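DUF2235 domain-containing protein (Pseudomonas aeruginosa, PDB 4O5P) is a type VI secretion phospholipase effector that probably hydrolyses membrane phospholipids through a catalytic domain of the alpha/beta-hydrolase clan. Local coordinates at residues A[141-144]-A[145-149]; A[300-303]-A[304-308]; A[166-169]-A[170-174]; A[602-605]-A[606-609]; A[379-383]-A[384-388]. All blocks are in the same frame, centred on the assembly; numbering follows the deposited sequence.

Contact 1. Residues A[141-144]-A[145-149]; sequences GGEN and RINWG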
loop_
_atom_site.group_PDB
_atom_site.type_symbol
_atom_site.label_atom_id
_atom_site.label_comp_id
_atom_site.label_asym_id
_atom_site.label_seq_id
_atom_site.Cartn_x
_atom_site.Cartn_y
_atom_site.Cartn_z
ATOM N N GLY A 141 5.375 10.578 3.921
ATOM C CA GLY A 141 6.169 9.803 2.980
ATOM C C GLY A 141 5.373 9.455 1.729
ATOM O O GLY A 141 5.883 9.540 0.582
ATOM N N GLY A 142 4.108 9.085 1.949
ATOM C CA GLY A 142 3.191 8.809 0.860
ATOM C C GLY A 142 3.007 10.055 0.007
ATOM O O GLY A 142 3.179 10.014 -1.224
ATOM N N GLU A 143 2.658 11.165 0.658
ATOM C CA GLU A 143 2.435 12.414 -0.088
ATOM C C GLU A 143 3.640 12.838 -0.926
ATOM O O GLU A 143 3.498 13.254 -2.083
ATOM C CB GLU A 143 2.018 13.548 0.858
ATOM C CG GLU A 143 2.013 14.927 0.206
ATOM C CD GLU A 143 1.625 16.042 1.163
ATOM O OE1 GLU A 143 2.277 16.188 2.221
ATOM O OE2 GLU A 143 0.666 16.780 0.861
ATOM N N ASN A 144 4.830 12.747 -0.338
ATOM C CA ASN A 144 6.058 13.104 -1.046
ATOM C C ASN A 144 6.325 12.192 -2.235
ATOM O O ASN A 144 6.877 12.632 -3.251
ATOM C CB ASN A 144 7.262 13.053 -0.103
ATOM C CG ASN A 144 7.212 14.115 0.973
ATOM O OD1 ASN A 144 6.522 15.135 0.840
ATOM N ND2 ASN A 144 7.950 13.884 2.052
ATOM N N ARG A 145 5.957 10.918 -2.101
ATOM C CA ARG A 145 6.087 9.982 -3.228
ATOM C C ARG A 145 5.124 10.295 -4.391
ATOM O O ARG A 145 5.509 10.247 -5.571
ATOM C CB ARG A 145 5.918 8.538 -2.728
ATOM C CG ARG A 145 7.125 8.078 -1.908
ATOM C CD ARG A 145 6.889 6.727 -1.215
ATOM N NE ARG A 145 8.114 6.232 -0.596
ATOM C CZ ARG A 145 8.697 6.793 0.459
ATOM N NH1 ARG A 145 8.175 7.884 1.023
ATOM N NH2 ARG A 145 9.802 6.263 0.960
ATOM N N ILE A 146 3.879 10.613 -4.054
ATOM C CA ILE A 146 2.913 11.069 -5.060
ATOM C C ILE A 146 3.436 12.321 -5.783
ATOM O O ILE A 146 3.435 12.396 -7.013
ATOM C CB ILE A 146 1.539 11.371 -4.407
ATOM C CG1 ILE A 146 0.965 10.093 -3.787
ATOM C CG2 ILE A 146 0.549 11.884 -5.436
ATOM C CD1 ILE A 146 -0.035 10.364 -2.694
ATOM N N ASN A 147 3.920 13.289 -5.018
ATOM C CA ASN A 147 4.392 14.531 -5.628
ATOM C C ASN A 147 5.657 14.370 -6.475
ATOM O O ASN A 147 5.798 15.017 -7.524
ATOM C CB ASN A 147 4.516 15.642 -4.571
ATOM C CG ASN A 147 3.148 16.155 -4.118
ATOM O OD1 ASN A 147 2.208 16.169 -4.903
ATOM N ND2 ASN A 147 3.029 16.552 -2.845
ATOM N N TRP A 148 6.563 13.506 -6.021
ATOM C CA TRP A 148 7.714 13.086 -6.814
ATOM C C TRP A 148 7.213 12.538 -8.144
ATOM O O TRP A 148 7.726 12.890 -9.207
ATOM C CB TRP A 148 8.468 11.963 -6.085
ATOM C CG TRP A 148 9.715 11.507 -6.796
ATOM C CD1 TRP A 148 10.953 12.086 -6.723
ATOM C CD2 TRP A 148 9.852 10.379 -7.671
ATOM N NE1 TRP A 148 11.849 11.389 -7.501
ATOM C CE2 TRP A 148 11.196 10.335 -8.096
ATOM C CE3 TRP A 148 8.965 9.408 -8.155
ATOM C CZ2 TRP A 148 11.673 9.365 -8.978
ATOM C CZ3 TRP A 148 9.442 8.443 -9.026
ATOM C CH2 TRP A 148 10.782 8.428 -9.429
ATOM N N GLY A 149 6.196 11.683 -8.065
ATOM C CA GLY A 149 5.577 11.103 -9.250
ATOM C C GLY A 149 5.113 12.171 -10.214
ATOM O O GLY A 149 5.464 12.132 -11.401
HETATM O O HOH W 1 0.711 17.806 -1.834
HETATM O O HOH W 2 5.192 16.734 -0.949
#

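Contact 2. Residues A[300-303]-A[304-308]; sequences DWAD and DTMRL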
loop_
_atom_site.group_PDB
_atom_site.type_symbol
_atom_site.label_atom_id
_atom_site.label_comp_id
_atom_site.label_asym_id
_atom_site.label_seq_id
_atom_site.Cartn_x
_atom_site.Cartn_y
_atom_site.Cartn_z
ATOM N N ASP A 300 -3.752 10.981 5.751
ATOM C CA ASP A 300 -4.544 12.176 5.458
ATOM C C ASP A 300 -4.738 12.428 3.951
ATOM O O ASP A 300 -5.840 12.796 3.512
ATOM C CB ASP A 300 -4.003 13.418 6.200
ATOM C CG ASP A 300 -2.524 13.677 5.943
ATOM O OD1 ASP A 300 -1.953 13.128 4.975
ATOM O OD2 ASP A 300 -1.916 14.453 6.715
ATOM N N TRP A 301 -3.700 12.187 3.151
ATOM C CA TRP A 301 -3.813 12.492 1.720
ATOM C C TRP A 301 -4.763 11.542 0.994
ATOM O O TRP A 301 -5.233 11.840 -0.118
ATOM C CB TRP A 301 -2.440 12.503 1.053
ATOM C CG TRP A 301 -1.611 11.291 1.321
ATOM C CD1 TRP A 301 -0.603 11.183 2.231
ATOM C CD2 TRP A 301 -1.709 10.016 0.677
ATOM N NE1 TRP A 301 -0.066 9.922 2.194
ATOM C CE2 TRP A 301 -0.725 9.187 1.239
ATOM C CE3 TRP A 301 -2.534 9.495 -0.330
ATOM C CZ2 TRP A 301 -0.550 7.857 0.850
ATOM C CZ3 TRP A 301 -2.357 8.181 -0.720
ATOM C CH2 TRP A 301 -1.368 7.376 -0.136
ATOM N N ALA A 302 -5.039 10.404 1.637
ATOM C CA ALA A 302 -5.829 9.325 1.052
ATOM C C ALA A 302 -7.334 9.505 1.224
ATOM O O ALA A 302 -8.116 8.888 0.483
ATOM C CB ALA A 302 -5.409 7.972 1.637
ATOM N N ASP A 303 -7.733 10.318 2.207
ATOM C CA ASP A 303 -9.148 10.630 2.424
ATOM C C ASP A 303 -9.737 11.209 1.154
ATOM O O ASP A 303 -9.168 12.143 0.573
ATOM C CB ASP A 303 -9.301 11.625 3.564
ATOM C CG ASP A 303 -8.926 11.032 4.896
ATOM O OD1 ASP A 303 -9.437 9.945 5.227
ATOM O OD2 ASP A 303 -8.113 11.641 5.615
ATOM N N ASP A 304 -10.850 10.634 0.711
ATOM C CA ASP A 304 -11.544 11.072 -0.508
ATOM C C ASP A 304 -10.702 11.060 -1.787
ATOM O O ASP A 304 -11.104 11.621 -2.803
ATOM C CB ASP A 304 -12.194 12.439 -0.304
ATOM C CG ASP A 304 -13.218 12.433 0.819
ATOM O OD1 ASP A 304 -13.638 11.330 1.254
ATOM O OD2 ASP A 304 -13.614 13.532 1.263
ATOM N N THR A 305 -9.555 10.394 -1.750
ATOM C CA THR A 305 -8.711 10.274 -2.940
ATOM C C THR A 305 -8.487 8.816 -3.386
ATOM O O THR A 305 -7.758 8.546 -4.336
ATOM C CB THR A 305 -7.371 11.025 -2.768
ATOM O OG1 THR A 305 -6.688 10.539 -1.609
ATOM C CG2 THR A 305 -7.625 12.530 -2.598
HETATM N N MSE A 306 -9.125 7.870 -2.713
HETATM C CA MSE A 306 -9.014 6.485 -3.143
HETATM C C MSE A 306 -10.008 6.191 -4.254
HETATM O O MSE A 306 -9.799 5.300 -5.084
HETATM C CB MSE A 306 -9.248 5.539 -1.964
HETATM C CG MSE A 306 -8.151 5.628 -0.891
HETATM SE SE MSE A 306 -6.419 5.189 -1.679
HETATM C CE MSE A 306 -5.769 7.003 -1.931
ATOM N N ARG A 307 -11.116 6.921 -4.229
ATOM C CA ARG A 307 -12.156 6.803 -5.240
ATOM C C ARG A 307 -11.538 7.038 -6.616
ATOM O O ARG A 307 -10.887 8.066 -6.830
ATOM C CB ARG A 307 -13.205 7.874 -4.965
ATOM C CG ARG A 307 -14.465 7.734 -5.754
ATOM C CD ARG A 307 -15.270 9.043 -5.710
ATOM N NE ARG A 307 -16.282 8.994 -6.750
ATOM C CZ ARG A 307 -17.465 8.410 -6.598
ATOM N NH1 ARG A 307 -17.791 7.861 -5.424
ATOM N NH2 ARG A 307 -18.323 8.385 -7.611
ATOM N N LEU A 308 -11.711 6.097 -7.542
ATOM C CA LEU A 308 -11.072 6.251 -8.850
ATOM C C LEU A 308 -11.640 7.501 -9.550
ATOM O O LEU A 308 -12.756 7.927 -9.238
ATOM C CB LEU A 308 -11.264 5.003 -9.710
ATOM C CG LEU A 308 -10.621 3.655 -9.354
ATOM C CD1 LEU A 308 -10.981 2.653 -10.426
ATOM C CD2 LEU A 308 -9.111 3.711 -9.234
HETATM O O HOH W 3 -10.687 7.649 0.133
#

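Contact 3. Residues A[166-169]-A[170-174]; sequences LKLN and DVQGL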
loop_
_atom_site.group_PDB
_atom_site.type_symbol
_atom_site.label_atom_id
_atom_site.label_comp_id
_atom_site.label_asym_id
_atom_site.label_seq_id
_atom_site.Cartn_x
_atom_site.Cartn_y
_atom_site.Cartn_z
ATOM N N LEU A 166 15.620 17.190 -15.083
ATOM C CA LEU A 166 15.607 18.047 -13.894
ATOM C C LEU A 166 16.725 17.673 -12.918
ATOM O O LEU A 166 16.978 16.495 -12.669
ATOM C CB LEU A 166 14.249 17.988 -13.197
ATOM C CG LEU A 166 13.016 18.429 -13.994
ATOM C CD1 LEU A 166 11.748 18.147 -13.193
ATOM C CD2 LEU A 166 13.093 19.902 -14.367
ATOM N N LYS A 167 17.413 18.673 -12.379
ATOM C CA LYS A 167 18.421 18.393 -11.366
ATOM C C LYS A 167 17.760 17.943 -10.065
ATOM O O LYS A 167 16.751 18.509 -9.650
ATOM C CB LYS A 167 19.312 19.609 -11.117
ATOM C CG LYS A 167 20.472 19.739 -12.097
ATOM C CD LYS A 167 21.178 21.066 -11.908
ATOM C CE LYS A 167 20.186 22.215 -11.991
ATOM N NZ LYS A 167 19.373 22.132 -13.232
ATOM N N LEU A 168 18.347 16.917 -9.451
ATOM C CA LEU A 168 17.906 16.346 -8.179
ATOM C C LEU A 168 17.584 17.412 -7.121
ATOM O O LEU A 168 16.648 17.256 -6.327
ATOM C CB LEU A 168 18.981 15.380 -7.679
ATOM C CG LEU A 168 18.761 14.575 -6.402
ATOM C CD1 LEU A 168 19.346 13.188 -6.567
ATOM C CD2 LEU A 168 19.417 15.259 -5.246
ATOM N N ASN A 169 18.361 18.495 -7.122
ATOM C CA ASN A 169 18.118 19.616 -6.221
ATOM C C ASN A 169 16.735 20.205 -6.460
ATOM O O ASN A 169 15.981 20.484 -5.518
ATOM C CB ASN A 169 19.187 20.697 -6.418
ATOM C CG ASN A 169 19.004 21.878 -5.476
ATOM O OD1 ASN A 169 19.212 21.756 -4.264
ATOM N ND2 ASN A 169 18.619 23.027 -6.026
ATOM N N ASP A 170 16.396 20.370 -7.733
ATOM C CA ASP A 170 15.109 20.948 -8.103
ATOM C C ASP A 170 13.927 20.007 -7.884
ATOM O O ASP A 170 12.865 20.460 -7.470
ATOM C CB ASP A 170 15.131 21.471 -9.539
ATOM C CG ASP A 170 15.650 22.887 -9.624
ATOM O OD1 ASP A 170 16.857 23.089 -9.383
ATOM O OD2 ASP A 170 14.850 23.802 -9.912
ATOM N N VAL A 171 14.101 18.719 -8.164
ATOM C CA VAL A 171 13.072 17.737 -7.830
ATOM C C VAL A 171 12.789 17.858 -6.325
ATOM O O VAL A 171 11.641 18.090 -5.918
ATOM C CB VAL A 171 13.492 16.291 -8.186
ATOM C CG1 VAL A 171 12.542 15.288 -7.557
ATOM C CG2 VAL A 171 13.535 16.088 -9.691
ATOM N N GLN A 172 13.845 17.734 -5.515
ATOM C CA GLN A 172 13.742 17.875 -4.056
ATOM C C GLN A 172 12.971 19.123 -3.631
ATOM O O GLN A 172 12.079 19.057 -2.772
ATOM C CB GLN A 172 15.131 17.919 -3.432
ATOM C CG GLN A 172 15.823 16.575 -3.376
ATOM C CD GLN A 172 17.241 16.690 -2.890
ATOM O OE1 GLN A 172 17.807 17.785 -2.864
ATOM N NE2 GLN A 172 17.830 15.563 -2.491
ATOM N N GLY A 173 13.315 20.260 -4.232
ATOM C CA GLY A 173 12.643 21.510 -3.916
ATOM C C GLY A 173 11.178 21.545 -4.323
ATOM O O GLY A 173 10.349 22.183 -3.666
ATOM N N LEU A 174 10.857 20.871 -5.420
ATOM C CA LEU A 174 9.494 20.869 -5.928
ATOM C C LEU A 174 8.639 20.068 -4.970
ATOM O O LEU A 174 7.592 20.540 -4.520
ATOM C CB LEU A 174 9.443 20.262 -7.338
ATOM C CG LEU A 174 10.006 21.157 -8.440
ATOM C CD1 LEU A 174 10.447 20.325 -9.626
ATOM C CD2 LEU A 174 8.983 22.184 -8.880
HETATM O O HOH W 4 19.578 24.036 -8.883
#

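Contact 4. Residues A[602-605]-A[606-609]; sequences VIDL and LLGG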
loop_
_atom_site.group_PDB
_atom_site.type_symbol
_atom_site.label_atom_id
_atom_site.label_comp_id
_atom_site.label_asym_id
_atom_site.label_seq_id
_atom_site.Cartn_x
_atom_site.Cartn_y
_atom_site.Cartn_z
ATOM N N VAL A 602 -0.987 4.756 22.812
ATOM C CA VAL A 602 -0.613 6.136 22.543
ATOM C C VAL A 602 -0.865 6.387 21.075
ATOM O O VAL A 602 -0.387 5.628 20.230
ATOM C CB VAL A 602 0.877 6.400 22.883
ATOM C CG1 VAL A 602 1.247 7.835 22.569
ATOM C CG2 VAL A 602 1.155 6.104 24.349
ATOM N N ILE A 603 -1.627 7.436 20.765
ATOM C CA ILE A 603 -1.838 7.827 19.371
ATOM C C ILE A 603 -0.925 8.995 19.006
ATOM O O ILE A 603 -0.936 10.040 19.678
ATOM C CB ILE A 603 -3.305 8.186 19.062
ATOM C CG1 ILE A 603 -4.199 6.948 19.208
ATOM C CG2 ILE A 603 -3.423 8.736 17.642
ATOM C CD1 ILE A 603 -5.679 7.263 19.248
ATOM N N ASP A 604 -0.121 8.797 17.960
ATOM C CA ASP A 604 0.825 9.820 17.526
ATOM C C ASP A 604 0.206 10.608 16.383
ATOM O O ASP A 604 0.229 10.176 15.232
ATOM C CB ASP A 604 2.146 9.181 17.109
ATOM C CG ASP A 604 3.138 10.185 16.562
ATOM O OD1 ASP A 604 2.923 11.407 16.717
ATOM O OD2 ASP A 604 4.149 9.745 15.981
ATOM N N LEU A 605 -0.350 11.768 16.714
ATOM C CA LEU A 605 -1.089 12.559 15.739
ATOM C C LEU A 605 -0.195 13.229 14.694
ATOM O O LEU A 605 -0.699 13.883 13.780
ATOM C CB LEU A 605 -1.988 13.566 16.458
ATOM C CG LEU A 605 -2.991 12.728 17.266
ATOM C CD1 LEU A 605 -2.944 13.002 18.765
ATOM C CD2 LEU A 605 -4.405 12.844 16.701
ATOM N N LEU A 606 1.121 13.051 14.827
ATOM C CA LEU A 606 2.079 13.557 13.842
ATOM C C LEU A 606 2.158 12.638 12.620
ATOM O O LEU A 606 2.613 13.057 11.543
ATOM C CB LEU A 606 3.466 13.731 14.473
ATOM C CG LEU A 606 3.632 14.817 15.548
ATOM C CD1 LEU A 606 5.090 14.972 15.953
ATOM C CD2 LEU A 606 3.059 16.157 15.095
ATOM N N LEU A 607 1.712 11.391 12.784
ATOM C CA LEU A 607 1.703 10.418 11.677
ATOM C C LEU A 607 0.721 10.800 10.572
ATOM O O LEU A 607 0.759 10.244 9.469
ATOM C CB LEU A 607 1.388 8.997 12.181
ATOM C CG LEU A 607 2.461 8.285 13.007
ATOM C CD1 LEU A 607 2.003 6.879 13.395
ATOM C CD2 LEU A 607 3.787 8.229 12.257
ATOM N N GLY A 608 -0.175 11.732 10.871
ATOM C CA GLY A 608 -1.083 12.253 9.870
ATOM C C GLY A 608 -2.105 11.263 9.343
ATOM O O GLY A 608 -2.284 11.129 8.119
ATOM N N GLY A 609 -2.806 10.588 10.248
ATOM C CA GLY A 609 -3.795 9.616 9.819
ATOM C C GLY A 609 -4.997 9.514 10.742
ATOM O O GLY A 609 -5.012 10.079 11.831
#

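Contact 5. Residues A[379-383]-A[384-388]; sequences HSDVG and GGYGV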
loop_
_atom_site.group_PDB
_atom_site.type_symbol
_atom_site.label_atom_id
_atom_site.label_comp_id
_atom_site.label_asym_id
_atom_site.label_seq_id
_atom_site.Cartn_x
_atom_site.Cartn_y
_atom_site.Cartn_z
ATOM N N HIS A 379 -1.069 -10.364 1.768
ATOM C CA HIS A 379 -0.793 -9.096 1.080
ATOM C C HIS A 379 0.274 -9.243 -0.036
ATOM O O HIS A 379 0.024 -8.940 -1.227
ATOM C CB HIS A 379 -0.372 -8.065 2.144
ATOM C CG HIS A 379 -0.202 -6.663 1.644
ATOM N ND1 HIS A 379 -1.108 -6.046 0.808
ATOM C CD2 HIS A 379 0.738 -5.730 1.928
ATOM C CE1 HIS A 379 -0.722 -4.807 0.578
ATOM N NE2 HIS A 379 0.404 -4.591 1.237
ATOM N N SER A 380 1.442 -9.753 0.341
ATOM C CA SER A 380 2.551 -9.881 -0.604
ATOM C C SER A 380 2.484 -11.134 -1.482
ATOM O O SER A 380 3.311 -11.308 -2.396
ATOM C CB SER A 380 3.883 -9.785 0.130
ATOM O OG SER A 380 4.069 -8.458 0.580
ATOM N N ASP A 381 1.505 -11.994 -1.210
ATOM C CA ASP A 381 1.149 -13.073 -2.128
ATOM C C ASP A 381 0.456 -12.526 -3.372
ATOM O O ASP A 381 0.354 -13.210 -4.393
ATOM C CB ASP A 381 0.233 -14.091 -1.453
ATOM C CG ASP A 381 0.972 -14.971 -0.461
ATOM O OD1 ASP A 381 2.171 -15.252 -0.722
ATOM O OD2 ASP A 381 0.347 -15.365 0.560
ATOM N N VAL A 382 -0.017 -11.288 -3.292
ATOM C CA VAL A 382 -0.645 -10.660 -4.449
ATOM C C VAL A 382 0.285 -9.602 -5.038
ATOM O O VAL A 382 0.473 -9.529 -6.266
ATOM C CB VAL A 382 -1.973 -10.014 -4.065
ATOM C CG1 VAL A 382 -2.593 -9.318 -5.270
ATOM C CG2 VAL A 382 -2.926 -11.074 -3.498
ATOM N N GLY A 383 0.865 -8.777 -4.166
ATOM C CA GLY A 383 1.795 -7.774 -4.662
ATOM C C GLY A 383 3.213 -8.224 -4.967
ATOM O O GLY A 383 3.969 -7.500 -5.628
ATOM N N GLY A 384 3.598 -9.401 -4.502
ATOM C CA GLY A 384 4.987 -9.811 -4.616
ATOM C C GLY A 384 5.766 -9.293 -3.414
ATOM O O GLY A 384 5.282 -8.415 -2.684
ATOM N N GLY A 385 6.962 -9.834 -3.192
ATOM C CA GLY A 385 7.846 -9.268 -2.188
ATOM C C GLY A 385 8.382 -10.303 -1.219
ATOM O O GLY A 385 9.233 -9.990 -0.376
ATOM N N TYR A 386 7.892 -11.534 -1.324
ATOM C CA TYR A 386 8.427 -12.616 -0.496
ATOM C C TYR A 386 9.588 -13.248 -1.244
ATOM O O TYR A 386 9.512 -13.420 -2.460
ATOM C CB TYR A 386 7.365 -13.681 -0.241
ATOM C CG TYR A 386 6.375 -13.312 0.834
ATOM C CD1 TYR A 386 6.789 -13.160 2.153
ATOM C CD2 TYR A 386 5.027 -13.128 0.538
ATOM C CE1 TYR A 386 5.883 -12.823 3.157
ATOM C CE2 TYR A 386 4.107 -12.791 1.537
ATOM C CZ TYR A 386 4.552 -12.631 2.840
ATOM O OH TYR A 386 3.662 -12.303 3.850
ATOM N N GLY A 387 10.650 -13.597 -0.525
ATOM C CA GLY A 387 11.764 -14.307 -1.128
ATOM C C GLY A 387 11.595 -15.816 -1.090
ATOM O O GLY A 387 10.795 -16.356 -0.313
ATOM N N VAL A 388 12.355 -16.498 -1.940
ATOM C CA VAL A 388 12.292 -17.952 -2.058
ATOM C C VAL A 388 12.475 -18.599 -0.694
ATOM O O VAL A 388 13.379 -18.236 0.047
ATOM C CB VAL A 388 13.375 -18.454 -3.051
ATOM C CG1 VAL A 388 13.562 -19.948 -2.936
ATOM C CG2 VAL A 388 12.998 -18.058 -4.482
HETATM O O HOH W 5 2.210 -10.236 2.946
HETATM O O HOH W 6 5.636 -12.880 -3.104
HETATM O O HOH W 7 6.452 -7.104 0.194
#

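Contact 1. Residues A[141-144]-A[145-149]
The side chain of Arg145 has CG anti to its own carbonyl carbon (chi1 -72°) and runs extended from CG to NE, a course that carries the guanidinium back one turn of the buried helix 139-162 to Gly141. The result is an i to i+4 side-chain-to-backbone bond, made near the probable nucleophile elbow: NH1 donates to Gly141 O at 2.9 Å, while the helical bond from Arg145 N reaches Gly141 O at 3.0 Å. The two donors approach from opposite faces of the carbonyl plane. NH1 stands 54° out of that plane, yet the oxygen lies practically in the guanidinium plane, so the group is held edge-on. Glu128, by a salt bridge to NH1, and Pro117 O, at NE, further restrict its rotation.

Water ties together another side of the helix. Asn147 ND2 donates to one water at 2.8 Å, which in turn donates to Glu143 OE2, itself also hydrogen-bonded to Thr180 OG1. A second water accepts from Asn147 ND2 and donates a hydrogen bond to Asn144 OD1. The Glu143 carboxylate and Asn147 amide planes are turned 30° apart, and the closest direct approach of the two side chains is Glu143 CG to Asn147 ND2, 3.6 Å.

Contact 2. Residues A[300-303]-A[304-308]
The loop after strand 294-299 folds back on itself where Thr305 bonds Ala302 through its backbone N and Trp301 through its hydroxyl. Thr305 N donates to Ala302 O at 3.1 Å, a nearly straight bond whose donor stands well above the carbonyl plane. The hydroxyl turns back the same way: its chi1 of 57° sets OG1 between the backbone N and the carbonyl carbon of Thr305, facing the preceding residues. OG1 donates to Trp301 O, though the modelled separation of these two atoms, 2.5 Å, is so short that its exact value is doubtful.

The bond from residue 305 to residue 302 closes a beta turn, and an extended Asp303 followed by Asp304 with positive phi identifies it as type II. One water extends the closure, donating to Ala302 O at 2.9 Å and accepting from Met306 N at 3.3 Å.

On the buried side the packing is apolar. Ala302 CB lies over one face of the Trp301 indole, offset toward the rim. Met306, modelled as selenomethionine, bends at chi2 and chi3, and its CE returns to lie 3.7 Å from Ala302 CB and, approaching the ring obliquely, 3.8 Å from Trp301 CZ3. The indole itself is wedged between helix 238-254, which it meets at Ala241, Ala245 and Trp249, and helix 139-162, touched at Glu143 and Ile146. Beyond the turn, Asn248 ND2 of helix 238-254 donates to Thr305 O and Arg307 O, and Arg244 NE donates to Met306 O.

Contact 3. Residues A[166-169]-A[170-174]
Lys167 O receives two backbone N-H groups: Val171 N at 3.0 Å, lying in the carbonyl plane, and Asp170 N at 2.7 Å, a weak bond because its angle at the hydrogen is only 124°. Lys167 is the N-cap residue of helix 168-178, and the bond from Val171 opens the regular helical series.

Across this start lies a hydrophobic staple. Leu166, the residue before the N-cap, directs CB to within 4.1 Å of Val171 CG2, and Val171 is the fourth residue of the helix, the spacing that defines the motif. Leu166 CD1 also comes to 4.4 Å from Leu174 CD1, one turn further on. The same leucine rests on Val151 and Val154 of helix 139-162, which makes the staple part of the seam between the two helices.

On the polar flank one water bridges Asn169 and Asp170. It donates to Asp170 OD1 at 2.9 Å and accepts a longer bond from Asn169 ND2, linking an amide and a carboxylate whose planes stand 73° apart. Lys167 NZ approaches the same carboxylate without touching it, so any attraction would be longer-range.

On a further flank Gln172, its chain extended beyond CG, carries its amide past Leu168 towards Pro124 O, to which NE2 makes a weak hydrogen bond. On the way NE2 passes 3.2 Å from Leu168 CD2.

Contact 4. Residues A[602-605]-A[606-609]
Two hydrogen bonds, both accepted by Asp604, connect the end of strand 596-604 with the residues that follow. Its carbonyl oxygen accepts from the backbone: Leu607 N lies 3.1 Å from Asp604 O, and the angle at the hydrogen is 162°. The donor is 46° out of the carbonyl plane. The carboxylate takes the second bond, from Leu606 N to Asp604 OD1, also at 3.1 Å, and is met from above its plane. CG anti to the backbone N (chi1 176°) is what turns the carboxylate toward Leu606 N.

These bonds define two overlapping motifs. The link from residue 607 to residue 604 closes a beta turn whose middle residues, Leu605 and Leu606, have phi and psi near those of a type I turn; the side-chain bond two residues ahead is an Asx turn nested within it. Gly608 then leaves with positive phi, and the chain enters strand 609-614. Strand 596-604 pairs with 715-723, whereas 609-614 belongs to a different sheet beside 294-299, so the turn passes the chain from one antiparallel sheet to another.

The remaining contacts are van der Waals ones between oxygen and carbon. Leu606 CB sits 3.3 Å from Asp604 OD1, while the Leu607 side chain crosses that of Asp604 at about a right angle, bringing CG to 3.7 Å from OD2. Around the turn, Leu605 O accepts from the indole NE1 of Trp182, and the Leu607 backbone is hydrogen-bonded to that of Ala139.

Contact 5. Residues A[379-383]-A[384-388]
Ser380 and Tyr386 form the close-packed part of this contact: Ser380 CB lies only 3.3 Å from Tyr386 CE2, approaching the ring obliquely. Tyr386 CG stands anti to its own carbonyl carbon, which directs the ring to Ser380. Next to it, Asp381 OD1 is 3.8 Å from Tyr386 CD2, with the carboxylate and ring planes 41° apart. That carboxylate is tied down elsewhere, OD2 accepting from Val378 N and OD1 bonding His660 ND1; the His660 ring also stacks on Tyr386, which probably helps fix the ring's orientation.

The backbone follows a sharp course to bring the tyrosine back over the helix. Gly384 N donates to Ser380 O at 2.9 Å, but the bond is weak. Gly384, the first residue past the helix, and Gly385 both have positive phi (87° and 129°), a conformation glycine accommodates readily.

On the looser side three waters bridge the segments. One water is 2.7 Å from Tyr386 OH and accepts from Ser380 N, joining the far end of the ring to the helix. Another donates to Ser380 O at 2.9 Å and accepts a longer bond from Tyr386 N. A third, 2.8 Å from Ser380 OG, reaches Gly384 O weakly.

Directly before Ser380 stands His379, whose ND1 bonds Asp281 and whose NE2 bonds Ser237. This arrangement is consistent with a Ser-His-Asp catalytic triad, and the glycine-rich turn is thus probably part of the histidine-bearing loop of an alpha/beta-hydrolase active site.

In the fold
Contacts 1, 2 and 4 form a connected chain of neighbours. Trp301 of contact 2 packs on helix 139-162, with CE3 3.5 Å from Ile146 CD1 of contact 1, while Asp300 N probably bonds Gly608 O of contact 4 at 2.8 Å, joining the catalytic family region to the C-terminal one. Contact 3 leans on the other end of contact 1, where Val171 CG1 lies 3.7 Å from Trp148 CD1. Contact 5 stands apart with the probable triad: its nearest atoms are about 12 Å from contact 2 and about 13 Å from contact 1. Arg145, Trp301 and Ser380 side chains lie near the probable nucleophile elbow without touching it, so contacts 1, 2 and 5 approach one region.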